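Local coordinates for protein nicotinate-nucleotide pyrophosphorylase (Francisella tularensis subsp. tularensis, PDB 3TQV) that probably catalyses the conversion of quinolinate and phosphoribosyl pyrophosphate to nicotinate mononucleotide, with release of carbon dioxide and diphosphate, in NAD biosynthesis, at residues T33-I36 with T37-L40. Sequence-based numbering, arbitrary orientation.
Sequences TGDI and TAQL
The carboxylate of Asp-35 lies against the methyl of Ala-38 and folds back over the start of the turn that follows it. With CG anti to the backbone N (chi1 -173°), Asp-35 OD1 reaches the amide N of Ala-38 at 3.1 Å, a fairly straight bond (155° at the hydrogen) that meets the oxygen from well above the carboxylate plane. Asp-35 OD1 also takes a weak, more bent bond from Thr-37 N, 3.2 Å away. Such a side-chain oxygen turned back on the amides two and three residues ahead makes an Asx turn, its first bond weak, leading into the short 3-10 segment around 38-40. OD2 lies beside the Ala-38 methyl and is hydrogen-bonded to Thr-105 OG1, so both carboxylate oxygens are engaged and the group's rotation is probably fixed. Two overlapping turns follow, the first closed by a weak bond from Gln-39 N to Ile-36 O (3.4 Å), the second by Leu-40 N to Thr-37 O (3.0 Å). In the loop joining helix 16-31 to strand 45-52, Ala-38 and Gln-39 touch helix 100-130, whereas Ile-36 and Thr-37 meet strand 171-174 of the second subunit, whose Leu-173 N is hydrogen-bonded to Thr-37 OG1, so that this N-terminal-domain loop forms part of the subunit interface.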
loop_
_atom_site.group_PDB
_atom_site.type_symbol
_atom_site.label_atom_id
_atom_site.label_comp_id
_atom_site.label_asym_id
_atom_site.label_seq_id
_atom_site.Cartn_x
_atom_site.Cartn_y
_atom_site.Cartn_z
ATOM N N THR B 33 17.503 -5.876 -16.411
ATOM C CA THR B 33 18.831 -6.000 -17.000
ATOM C C THR B 33 19.740 -4.806 -16.764
ATOM O O THR B 33 20.957 -4.916 -16.920
ATOM C CB THR B 33 18.765 -6.284 -18.513
ATOM O OG1 THR B 33 17.977 -5.274 -19.162
ATOM C CG2 THR B 33 18.181 -7.680 -18.768
ATOM N N GLY B 34 19.170 -3.663 -16.402
ATOM C CA GLY B 34 19.988 -2.524 -16.046
ATOM C C GLY B 34 19.353 -1.179 -16.308
ATOM O O GLY B 34 18.630 -0.992 -17.296
ATOM N N ASP B 35 19.622 -0.239 -15.407
ATOM C CA ASP B 35 19.200 1.145 -15.570
ATOM C C ASP B 35 19.877 1.734 -16.803
ATOM O O ASP B 35 21.056 2.102 -16.763
ATOM C CB ASP B 35 19.589 1.935 -14.325
ATOM C CG ASP B 35 19.051 3.349 -14.334
ATOM O OD1 ASP B 35 18.645 3.844 -15.416
ATOM O OD2 ASP B 35 19.048 3.964 -13.244
ATOM N N ILE B 36 19.148 1.816 -17.907
ATOM C CA ILE B 36 19.778 2.242 -19.156
ATOM C C ILE B 36 20.127 3.719 -19.193
ATOM O O ILE B 36 21.092 4.103 -19.844
ATOM C CB ILE B 36 18.946 1.886 -20.416
ATOM C CG1 ILE B 36 17.600 2.615 -20.422
ATOM C CG2 ILE B 36 18.773 0.377 -20.548
ATOM C CD1 ILE B 36 16.788 2.380 -21.696
ATOM N N THR B 37 19.345 4.542 -18.501
ATOM C CA THR B 37 19.541 5.989 -18.527
ATOM C C THR B 37 20.682 6.403 -17.600
ATOM O O THR B 37 21.353 7.410 -17.834
ATOM C CB THR B 37 18.250 6.754 -18.157
ATOM O OG1 THR B 37 17.205 6.402 -19.067
ATOM C CG2 THR B 37 18.468 8.243 -18.240
ATOM N N ALA B 38 20.906 5.619 -16.553
ATOM C CA ALA B 38 22.035 5.856 -15.659
ATOM C C ALA B 38 23.363 5.777 -16.420
ATOM O O ALA B 38 24.361 6.381 -16.024
ATOM C CB ALA B 38 22.018 4.865 -14.505
ATOM N N GLN B 39 23.354 5.040 -17.521
ATOM C CA GLN B 39 24.553 4.825 -18.309
ATOM C C GLN B 39 25.002 6.093 -19.006
ATOM O O GLN B 39 26.115 6.164 -19.540
ATOM C CB GLN B 39 24.316 3.714 -19.324
ATOM C CG GLN B 39 24.312 2.342 -18.684
ATOM C CD GLN B 39 25.614 2.062 -17.963
ATOM O OE1 GLN B 39 26.694 2.383 -18.470
ATOM N NE2 GLN B 39 25.524 1.485 -16.767
ATOM N N LEU B 40 24.128 7.095 -18.991
ATOM C CA LEU B 40 24.421 8.374 -19.615
ATOM C C LEU B 40 25.086 9.339 -18.638
ATOM O O LEU B 40 25.478 10.441 -19.026
ATOM C CB LEU B 40 23.149 8.991 -20.203
ATOM C CG LEU B 40 22.401 8.215 -21.302
ATOM C CD1 LEU B 40 21.021 8.792 -21.519
ATOM C CD2 LEU B 40 23.169 8.193 -22.621
#